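Local structure of SusD homolog (4MRU) at residues A[119-122]-A[123-127]; A[151-154]-A[155-159]; A[202-205]-A[206-210]. The protein probably binds mucin O-glycans at the cell surface as a SusD-like outer-membrane lipoprotein of Bacteroides thetaiotaomicron. All coordinates share one frame; numbering follows the deposited sequence.

The three contacts lie on three helices that pack together in the helical part of this SusD-like fold, 104-125, 152-173 and 192-209. Centres of contacts 1 and 2 are about 10 Å apart, those of 2 and 3 about 12 Å, those of 1 and 3 about 14 Å. D123 of contact 1 ties them: its OD1 stands 2.6 Å from Y156 OH of contact 2, a probable hydrogen bond, and its OD2 takes a salt bridge of 2.9 Å from R209 NH2 of contact 3. Between 155-159 and 206-210 the meeting is packing alone, with Y156 OH against R209 CG and M159 CB 3.7 Å from M206 CE. All three lie away from N373, the magnesium-binding residue.

Contact 1 of 3, residues A[119-122]-A[123-127]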
ATOM      1  N   GLN A 119       6.590  -0.640   8.598  1.00 18.86           N
ATOM      2  CA  GLN A 119       5.457   0.299   8.528  1.00 20.01           C
ATOM      3  C   GLN A 119       4.226  -0.414   7.941  1.00 19.60           C
ATOM      4  O   GLN A 119       3.085  -0.257   8.419  1.00 20.44           O
ATOM      5  CB  GLN A 119       5.820   1.561   7.723  1.00 24.46           C
ATOM      6  CG  GLN A 119       4.664   2.531   7.419  1.00 26.18           C
ATOM      7  CD  GLN A 119       4.172   2.350   5.999  1.00 30.04           C
ATOM      8  OE1 GLN A 119       4.833   2.765   5.052  1.00 34.34           O
ATOM      9  NE2 GLN A 119       3.034   1.695   5.835  1.00 36.24           N
ATOM     10  N   ARG A 120       4.453  -1.241   6.940  1.00 18.98           N
ATOM     11  CA  ARG A 120       3.383  -1.970   6.284  1.00 17.79           C
ATOM     12  C   ARG A 120       2.794  -2.999   7.257  1.00 16.41           C
ATOM     13  O   ARG A 120       1.575  -3.163   7.356  1.00 17.86           O
ATOM     14  CB  ARG A 120       3.876  -2.660   5.030  1.00 20.72           C
ATOM     15  CG  ARG A 120       4.130  -1.743   3.839  1.00 25.21           C
ATOM     16  CD  ARG A 120       5.198  -2.270   2.924  1.00 21.82           C
ATOM     17  NE  ARG A 120       4.986  -3.685   2.566  1.00 22.14           N
ATOM     18  CZ  ARG A 120       4.181  -4.092   1.587  1.00 24.25           C
ATOM     19  NH1 ARG A 120       3.453  -3.216   0.889  1.00 22.14           N
ATOM     20  NH2 ARG A 120       4.050  -5.366   1.358  1.00 24.94           N
ATOM     21  N   VAL A 121       3.656  -3.699   7.970  1.00 17.49           N
ATOM     22  CA  VAL A 121       3.194  -4.757   8.857  1.00 16.77           C
ATOM     23  C   VAL A 121       2.360  -4.216  10.017  1.00 17.27           C
ATOM     24  O   VAL A 121       1.314  -4.757  10.323  1.00 18.75           O
ATOM     25  CB  VAL A 121       4.384  -5.587   9.392  1.00 18.43           C
ATOM     26  CG1 VAL A 121       3.926  -6.692  10.313  1.00 18.89           C
ATOM     27  CG2 VAL A 121       5.162  -6.178   8.203  1.00 18.99           C
ATOM     28  N   THR A 122       2.801  -3.140  10.675  1.00 17.75           N
ATOM     29  CA  THR A 122       1.971  -2.600  11.735  1.00 18.75           C
ATOM     30  C   THR A 122       0.647  -2.043  11.155  1.00 19.85           C
ATOM     31  O   THR A 122      -0.384  -2.146  11.816  1.00 19.33           O
ATOM     32  CB  THR A 122       2.645  -1.528  12.619  1.00 21.42           C
ATOM     33  OG1 THR A 122       1.732  -1.158  13.673  1.00 21.27           O
ATOM     34  CG2 THR A 122       3.025  -0.305  11.865  1.00 19.91           C
ATOM     35  N   ASP A 123       0.679  -1.471   9.968  1.00 19.42           N
ATOM     36  CA  ASP A 123      -0.569  -0.978   9.358  1.00 20.48           C
ATOM     37  C   ASP A 123      -1.573  -2.091   9.082  1.00 19.18           C
ATOM     38  O   ASP A 123      -2.789  -1.864   9.168  1.00 21.24           O
ATOM     39  CB  ASP A 123      -0.302  -0.207   8.061  1.00 21.20           C
ATOM     40  CG  ASP A 123       0.231   1.203   8.310  1.00 25.36           C
ATOM     41  OD1 ASP A 123       0.282   1.636   9.485  1.00 26.01           O
ATOM     42  OD2 ASP A 123       0.622   1.841   7.318  1.00 22.20           O
ATOM     43  N   ILE A 124      -1.083  -3.294   8.794  1.00 18.36           N
ATOM     44  CA  ILE A 124      -1.959  -4.452   8.601  1.00 17.66           C
ATOM     45  C   ILE A 124      -2.561  -4.996   9.918  1.00 19.51           C
ATOM     46  O   ILE A 124      -3.737  -5.406   9.931  1.00 18.70           O
ATOM     47  CB  ILE A 124      -1.194  -5.568   7.870  1.00 21.70           C
ATOM     48  CG1 ILE A 124      -0.837  -5.094   6.461  1.00 21.57           C
ATOM     49  CG2 ILE A 124      -2.004  -6.851   7.800  1.00 26.46           C
ATOM     50  CD1 ILE A 124       0.280  -5.925   5.854  1.00 20.75           C
ATOM     51  N   TYR A 125      -1.792  -5.002  10.999  1.00 19.21           N
ATOM     52  CA  TYR A 125      -2.166  -5.740  12.245  1.00 19.07           C
ATOM     53  C   TYR A 125      -2.480  -4.874  13.422  1.00 19.41           C
ATOM     54  O   TYR A 125      -3.261  -5.281  14.277  1.00 18.04           O
ATOM     55  CB  TYR A 125      -1.043  -6.692  12.660  1.00 20.90           C
ATOM     56  CG  TYR A 125      -0.858  -7.803  11.659  1.00 21.77           C
ATOM     57  CD1 TYR A 125      -1.657  -8.935  11.690  1.00 20.76           C
ATOM     58  CD2 TYR A 125       0.101  -7.728  10.697  1.00 19.14           C
ATOM     59  CE1 TYR A 125      -1.547  -9.926  10.741  1.00 19.69           C
ATOM     60  CE2 TYR A 125       0.251  -8.743   9.764  1.00 20.57           C
ATOM     61  CZ  TYR A 125      -0.565  -9.839   9.795  1.00 20.96           C
ATOM     62  OH  TYR A 125      -0.381 -10.854   8.874  1.00 20.52           O
ATOM     63  N   GLY A 126      -1.859  -3.703  13.488  1.00 18.61           N
ATOM     64  CA  GLY A 126      -1.884  -2.911  14.709  1.00 18.09           C
ATOM     65  C   GLY A 126      -0.616  -3.175  15.519  1.00 18.15           C
ATOM     66  O   GLY A 126       0.521  -3.035  15.003  1.00 18.73           O
ATOM     67  N   PRO A 127      -0.782  -3.653  16.755  1.00 18.39           N
ATOM     68  CA  PRO A 127       0.407  -4.033  17.564  1.00 18.46           C
ATOM     69  C   PRO A 127       1.163  -5.155  16.924  1.00 19.19           C
ATOM     70  O   PRO A 127       0.543  -6.094  16.384  1.00 21.13           O
ATOM     71  CB  PRO A 127      -0.176  -4.515  18.886  1.00 16.50           C
ATOM     72  CG  PRO A 127      -1.510  -3.855  18.927  1.00 17.58           C
ATOM     73  CD  PRO A 127      -2.006  -3.830  17.532  1.00 15.62           C
TER
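Residues 119-125 form the last turns of a helix, with D123 N donating to Q119 O at 3.1 Å and G126 N to T122 O at 2.7 Å, before G126 leaves helical geometry at a positive phi. That angle would press a side chain at G126 against the carbonyl oxygen of Y125. The turn is tied again through T122: with OG1 anti to the backbone N and beside the carbonyl carbon (chi1 -176°), the hydroxyl is brought to G126 O, to which it donates at 2.6 Å. One turn back, Q119 NE2 reaches D123 OD2 at 2.8 Å. The amide and carboxylate planes are 39° apart, and the nitrogen comes from above the carboxylate, 48° out of its plane, in a rather bent bond. The same OD2 also meets R209, while OD1 takes Y156 and W502; both carboxylate oxygens thus have partners, which probably fixes the rotation of the group. On the apolar flank V121 CG1 lies 4.0 Å from Y125 CD2, and I124 CG2 sits over one face of the Y125 ring, offset toward its rim. The polar end of R120 leads off to a salt bridge with E47. Helix 192-209 packs on Q119, helix 427-437 covers I124 and D123, and helix 473-486 closes over P127 beyond the turn.

Contact 2 of 3, residues A[151-154]-A[155-159]; sequences SQKD and VYMRM
V155 N donates to S151 O at 2.8 Å, and Y156 N to Q152 O at 2.9 Å in a nearly straight bond, 172° at the hydrogen. S151 is the N-cap: its OG accepts from D154 N at 3.1 Å, occupying an amide of the first turn that has no earlier helical carbonyl to reach. The amides of Q152 and K153 are taken by the two carboxylate oxygens of E486, so a carboxylate from helix 473-486 meets the start of the helix, where the helix dipole would probably favour it. Farther along, M157 N and R158 N carry the pattern on to K153 O and D154 O.

The side chains follow the same spacing. Q152 and Y156 run side by side and point the same way. Q152 CG, anti to the backbone N (chi1 -179°), comes alongside the ring at 3.9 Å from CD1, while Q152 O lies in the ring plane at its edge. The amide and ring planes stand 81° apart, so the two groups do not stack. Each has its polar end engaged elsewhere: Q152 OE1 accepts from W502 N, and Y156 OH pairs with D123. V155 CG2 rests 3.3 Å from S151 O, its other contacts including T122 of helix 104-125, and M159, a selenomethionine, turns to V115 and M118 of that helix.

This is a capped helix start: the serine N-cap and the carboxylate of E486 together serve the opening amides of helix 152-173, whose inner face then packs on helices 104-125 and 192-209 of the SusD-like fold.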
ATOM      1  N   SER A 151       2.621  -1.501  21.102  1.00 20.66           N
ATOM      2  CA  SER A 151       1.432  -0.836  20.600  1.00 20.22           C
ATOM      3  C   SER A 151       1.714  -0.182  19.246  1.00 20.69           C
ATOM      4  O   SER A 151       2.840   0.211  18.956  1.00 19.87           O
ATOM      5  CB  SER A 151       0.910   0.184  21.605  1.00 21.96           C
ATOM      6  OG  SER A 151       1.700   1.352  21.665  1.00 24.19           O
ATOM      7  N   GLN A 152       0.679  -0.059  18.402  1.00 21.91           N
ATOM      8  CA  GLN A 152       0.901   0.605  17.123  1.00 20.62           C
ATOM      9  C   GLN A 152       1.412   2.028  17.351  1.00 18.93           C
ATOM     10  O   GLN A 152       2.312   2.494  16.631  1.00 19.20           O
ATOM     11  CB  GLN A 152      -0.348   0.644  16.275  1.00 19.87           C
ATOM     12  CG  GLN A 152      -0.160   1.305  14.932  1.00 18.77           C
ATOM     13  CD  GLN A 152      -1.403   1.237  14.052  1.00 19.00           C
ATOM     14  OE1 GLN A 152      -2.371   1.952  14.279  1.00 20.94           O
ATOM     15  NE2 GLN A 152      -1.375   0.378  13.030  1.00 19.12           N
ATOM     16  N   LYS A 153       0.893   2.705  18.365  1.00 20.31           N
ATOM     17  CA  LYS A 153       1.380   4.068  18.652  1.00 21.11           C
ATOM     18  C   LYS A 153       2.881   4.051  18.934  1.00 19.30           C
ATOM     19  O   LYS A 153       3.632   4.911  18.435  1.00 21.16           O
ATOM     20  CB  LYS A 153       0.625   4.696  19.826  1.00 25.87           C
ATOM     21  CG  LYS A 153       1.105   6.101  20.139  1.00 32.38           C
ATOM     22  CD  LYS A 153       0.604   6.669  21.433  1.00 40.78           C
ATOM     23  CE  LYS A 153      -0.646   7.528  21.323  1.00 57.75           C
ATOM     24  NZ  LYS A 153      -0.644   8.555  22.412  1.00 67.97           N
ATOM     25  N   ASP A 154       3.308   3.114  19.754  1.00 20.64           N
ATOM     26  CA  ASP A 154       4.735   3.006  20.100  1.00 25.89           C
ATOM     27  C   ASP A 154       5.569   2.558  18.916  1.00 23.00           C
ATOM     28  O   ASP A 154       6.737   2.988  18.775  1.00 22.71           O
ATOM     29  CB  ASP A 154       4.953   2.064  21.284  1.00 26.83           C
ATOM     30  CG  ASP A 154       4.516   2.693  22.622  1.00 32.90           C
ATOM     31  OD1 ASP A 154       4.331   3.917  22.728  1.00 31.92           O
ATOM     32  OD2 ASP A 154       4.394   1.941  23.571  1.00 31.68           O
ATOM     33  N   VAL A 155       5.004   1.736  18.044  1.00 19.59           N
ATOM     34  CA  VAL A 155       5.742   1.428  16.828  1.00 19.78           C
ATOM     35  C   VAL A 155       5.986   2.690  15.985  1.00 21.26           C
ATOM     36  O   VAL A 155       7.120   2.925  15.559  1.00 19.65           O
ATOM     37  CB  VAL A 155       5.055   0.367  15.981  1.00 21.25           C
ATOM     38  CG1 VAL A 155       5.836   0.139  14.708  1.00 23.65           C
ATOM     39  CG2 VAL A 155       4.989  -0.945  16.749  1.00 22.69           C
ATOM     40  N   TYR A 156       4.930   3.466  15.700  1.00 20.29           N
ATOM     41  CA  TYR A 156       5.070   4.680  14.883  1.00 21.61           C
ATOM     42  C   TYR A 156       6.039   5.665  15.532  1.00 20.05           C
ATOM     43  O   TYR A 156       6.926   6.199  14.870  1.00 20.21           O
ATOM     44  CB  TYR A 156       3.705   5.319  14.647  1.00 22.26           C
ATOM     45  CG  TYR A 156       3.081   4.935  13.341  1.00 21.45           C
ATOM     46  CD1 TYR A 156       2.410   3.718  13.174  1.00 21.41           C
ATOM     47  CD2 TYR A 156       3.173   5.775  12.231  1.00 21.45           C
ATOM     48  CE1 TYR A 156       1.849   3.395  11.938  1.00 20.20           C
ATOM     49  CE2 TYR A 156       2.644   5.423  11.001  1.00 22.15           C
ATOM     50  CZ  TYR A 156       1.991   4.228  10.857  1.00 20.80           C
ATOM     51  OH  TYR A 156       1.425   3.912   9.623  1.00 21.54           O
HETATM   52  N   MSE A 157       5.955   5.863  16.836  1.00 20.59           N
HETATM   53  CA  MSE A 157       6.823   6.884  17.460  0.50 23.98           C
HETATM   54  C   MSE A 157       8.281   6.433  17.399  1.00 22.05           C
HETATM   55  O   MSE A 157       9.192   7.254  17.180  1.00 22.96           O
HETATM   56  CB  MSE A 157       6.362   7.166  18.877  0.50 25.48           C
HETATM   57  CG  MSE A 157       5.000   7.897  18.910  0.50 31.62           C
HETATM   58 SE   MSE A 157       4.457   8.948  17.309  0.38 43.43          SE
HETATM   59  CE  MSE A 157       2.731   8.013  17.287  0.50 52.81           C
ATOM     60  N   ARG A 158       8.533   5.139  17.559  1.00 22.78           N
ATOM     61  CA  ARG A 158       9.873   4.615  17.481  1.00 21.89           C
ATOM     62  C   ARG A 158      10.396   4.699  16.050  1.00 22.08           C
ATOM     63  O   ARG A 158      11.523   5.108  15.827  1.00 19.03           O
ATOM     64  CB  ARG A 158       9.933   3.173  18.046  1.00 24.66           C
ATOM     65  CG  ARG A 158      11.331   2.535  17.990  1.00 28.05           C
ATOM     66  CD  ARG A 158      12.377   3.282  18.816  1.00 31.79           C
ATOM     67  NE  ARG A 158      12.319   2.883  20.206  1.00 51.63           N
ATOM     68  CZ  ARG A 158      13.035   1.891  20.734  1.00 56.93           C
ATOM     69  NH1 ARG A 158      13.898   1.198  19.997  1.00 65.42           N
ATOM     70  NH2 ARG A 158      12.892   1.588  22.015  1.00 70.77           N
HETATM   71  N   MSE A 159       9.564   4.370  15.060  1.00 21.77           N
HETATM   72  CA  MSE A 159       9.943   4.555  13.663  1.00 21.84           C
HETATM   73  C   MSE A 159      10.301   6.000  13.361  1.00 22.75           C
HETATM   74  O   MSE A 159      11.295   6.271  12.679  1.00 20.49           O
HETATM   75  CB  MSE A 159       8.792   4.067  12.731  1.00 21.69           C
HETATM   76  CG  MSE A 159       8.668   2.546  12.809  1.00 26.23           C
HETATM   77 SE   MSE A 159       7.140   2.030  11.658  0.75 33.31          SE
HETATM   78  CE  MSE A 159       7.628   0.169  11.559  1.00 33.48           C
TER

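Contact 3 of 3, residues A[202-205]-A[206-210]; sequences LQLR and MAMRL. With EDO (1,2-ethanediol), chain E; EDO (1,2-ethanediol), chain F.
M206, a selenomethionine like M208, meets L202 first: its N donates to L202 O at 2.9 Å, and its selenium passes obliquely by L202 CG at 3.9 Å. CG, anti to the carbonyl carbon (chi1 -71°), stays by L202 O, and beyond the selenium a bend at chi3 leads the end away, to M159 and F160 of helix 152-173. A207 N donates to Q203 O at 2.9 Å. Q203 holds a 1,2-ethanediol, probably from the crystallisation liquor, by its amide, through OE1 and NE2. M208 continues the regular i to i+4 pattern of helix 192-209, its N bonding L204 O at 3.0 Å while its methyl CE lies 4.3 Å from L204 CD1; L333 of helix 327-339 touches both side chains, placing the turn in the helix-on-helix packing of this TPR-like protein. R209 follows, N donating to R205 O at 3.2 Å, and the two arginines run side by side with their guanidinium planes 26° apart and R209 NH2 3.9 Å from R205 CD. Acids keep the like charges company: E329 pairs with R205 NE, and E429, E433 and D123 with R209. A leucine in place of R205 would probably leave E329 without its salt bridge and Q119 OE1 without the donor NH1. R205 also donates from NH1 and NH2 to a second ethanediol.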
ATOM      1  N   LEU A 202       8.574   9.066   3.110  1.00 18.01           N
ATOM      2  CA  LEU A 202       8.004   8.088   4.033  1.00 17.13           C
ATOM      3  C   LEU A 202       7.555   8.755   5.322  1.00 19.76           C
ATOM      4  O   LEU A 202       6.495   8.403   5.842  1.00 18.83           O
ATOM      5  CB  LEU A 202       9.027   7.028   4.360  1.00 19.68           C
ATOM      6  CG  LEU A 202       8.622   5.829   5.212  1.00 19.50           C
ATOM      7  CD1 LEU A 202       7.439   5.111   4.599  1.00 21.90           C
ATOM      8  CD2 LEU A 202       9.814   4.890   5.368  1.00 23.61           C
ATOM      9  N   GLN A 203       8.351   9.695   5.852  1.00 16.97           N
ATOM     10  CA  GLN A 203       7.922  10.475   7.024  1.00 19.23           C
ATOM     11  C   GLN A 203       6.602  11.204   6.739  1.00 19.56           C
ATOM     12  O   GLN A 203       5.716  11.238   7.586  1.00 22.79           O
ATOM     13  CB  GLN A 203       8.956  11.492   7.436  1.00 20.00           C
ATOM     14  CG  GLN A 203      10.238  10.929   8.013  1.00 23.02           C
ATOM     15  CD  GLN A 203      11.338  11.998   8.132  1.00 23.09           C
ATOM     16  OE1 GLN A 203      11.534  12.829   7.236  1.00 25.80           O
ATOM     17  NE2 GLN A 203      12.055  11.974   9.256  1.00 24.77           N
ATOM     18  N   LEU A 204       6.474  11.763   5.552  1.00 18.59           N
ATOM     19  CA  LEU A 204       5.249  12.437   5.143  1.00 18.81           C
ATOM     20  C   LEU A 204       4.044  11.476   5.103  1.00 20.46           C
ATOM     21  O   LEU A 204       2.966  11.786   5.594  1.00 17.08           O
ATOM     22  CB  LEU A 204       5.460  13.086   3.778  1.00 18.84           C
ATOM     23  CG  LEU A 204       4.257  13.799   3.152  1.00 18.30           C
ATOM     24  CD1 LEU A 204       3.736  14.895   4.070  1.00 20.01           C
ATOM     25  CD2 LEU A 204       4.641  14.371   1.806  1.00 23.32           C
ATOM     26  N   ARG A 205       4.248  10.311   4.499  1.00 19.40           N
ATOM     27  CA  ARG A 205       3.198   9.305   4.416  1.00 19.01           C
ATOM     28  C   ARG A 205       2.723   8.889   5.813  1.00 18.34           C
ATOM     29  O   ARG A 205       1.553   8.854   6.091  1.00 17.41           O
ATOM     30  CB  ARG A 205       3.720   8.078   3.686  1.00 22.12           C
ATOM     31  CG  ARG A 205       2.698   6.980   3.557  1.00 21.77           C
ATOM     32  CD  ARG A 205       3.351   5.632   3.222  1.00 23.73           C
ATOM     33  NE  ARG A 205       3.475   5.444   1.783  1.00 28.89           N
ATOM     34  CZ  ARG A 205       4.068   4.388   1.227  1.00 31.20           C
ATOM     35  NH1 ARG A 205       4.603   3.448   2.002  1.00 25.91           N
ATOM     36  NH2 ARG A 205       4.127   4.283  -0.095  1.00 28.82           N
HETATM   37  N   MSE A 206       3.680   8.578   6.677  1.00 18.06           N
HETATM   38  CA  MSE A 206       3.374   8.119   8.023  1.00 18.68           C
HETATM   39  C   MSE A 206       2.759   9.209   8.870  1.00 21.47           C
HETATM   40  O   MSE A 206       1.839   8.942   9.639  1.00 19.80           O
HETATM   41  CB  MSE A 206       4.666   7.646   8.652  1.00 19.45           C
HETATM   42  CG  MSE A 206       5.141   6.337   8.027  1.00 22.39           C
HETATM   43 SE   MSE A 206       6.927   5.874   8.761  0.75 33.94          SE
HETATM   44  CE  MSE A 206       6.647   6.286  10.676  1.00 32.50           C
ATOM     45  N   ALA A 207       3.210  10.443   8.709  1.00 19.13           N
ATOM     46  CA  ALA A 207       2.545  11.569   9.377  1.00 20.79           C
ATOM     47  C   ALA A 207       1.080  11.672   8.971  1.00 18.88           C
ATOM     48  O   ALA A 207       0.201  11.838   9.820  1.00 20.23           O
ATOM     49  CB  ALA A 207       3.286  12.873   9.102  1.00 19.59           C
HETATM   50  N   MSE A 208       0.779  11.599   7.670  1.00 19.31           N
HETATM   51  CA  MSE A 208      -0.606  11.782   7.215  1.00 16.44           C
HETATM   52  C   MSE A 208      -1.495  10.674   7.761  1.00 18.43           C
HETATM   53  O   MSE A 208      -2.644  10.911   8.118  1.00 18.94           O
HETATM   54  CB  MSE A 208      -0.658  11.815   5.672  1.00 20.74           C
HETATM   55  CG  MSE A 208      -1.961  12.412   5.161  1.00 20.27           C
HETATM   56 SE   MSE A 208      -2.113  14.343   5.615  0.75 25.64          SE
HETATM   57  CE  MSE A 208      -0.451  14.952   4.801  1.00 19.55           C
ATOM     58  N   ARG A 209      -0.917   9.500   7.948  1.00 17.53           N
ATOM     59  CA  ARG A 209      -1.609   8.326   8.461  1.00 17.20           C
ATOM     60  C   ARG A 209      -2.196   8.599   9.824  1.00 20.56           C
ATOM     61  O   ARG A 209      -3.247   8.053  10.131  1.00 21.63           O
ATOM     62  CB  ARG A 209      -0.677   7.100   8.538  1.00 16.43           C
ATOM     63  CG  ARG A 209      -1.438   5.801   8.753  1.00 17.70           C
ATOM     64  CD  ARG A 209      -1.945   5.150   7.450  1.00 17.47           C
ATOM     65  NE  ARG A 209      -0.842   4.437   6.816  1.00 20.05           N
ATOM     66  CZ  ARG A 209      -0.431   4.523   5.562  1.00 23.73           C
ATOM     67  NH1 ARG A 209      -1.050   5.275   4.652  1.00 18.62           N
ATOM     68  NH2 ARG A 209       0.618   3.783   5.214  1.00 24.90           N
ATOM     69  N   LEU A 210      -1.543   9.466  10.612  1.00 20.24           N
ATOM     70  CA  LEU A 210      -1.953   9.704  11.987  1.00 20.96           C
ATOM     71  C   LEU A 210      -2.803  10.968  12.192  1.00 19.46           C
ATOM     72  O   LEU A 210      -3.009  11.417  13.347  1.00 20.13           O
ATOM     73  CB  LEU A 210      -0.720   9.796  12.895  1.00 22.73           C
ATOM     74  CG  LEU A 210       0.341   8.699  12.743  1.00 28.17           C
ATOM     75  CD1 LEU A 210       1.397   8.860  13.826  1.00 26.16           C
ATOM     76  CD2 LEU A 210      -0.281   7.324  12.775  1.00 23.01           C
TER
HETATM   77  C1  EDO E 603      13.957  15.049   9.668  1.00 23.22           C
HETATM   78  O1  EDO E 603      14.350  13.726   9.305  1.00 28.91           O
HETATM   79  C2  EDO E 603      13.444  15.744   8.429  1.00 29.98           C
HETATM   80  O2  EDO E 603      12.144  15.217   8.197  1.00 25.37           O
HETATM   81  C1  EDO F 604       6.726   1.120   0.798  1.00 40.91           C
HETATM   82  O1  EDO F 604       5.612   0.750   1.618  1.00 43.43           O
HETATM   83  C2  EDO F 604       6.320   0.651  -0.556  1.00 39.66           C
HETATM   84  O2  EDO F 604       5.176   1.433  -0.847  1.00 36.18           O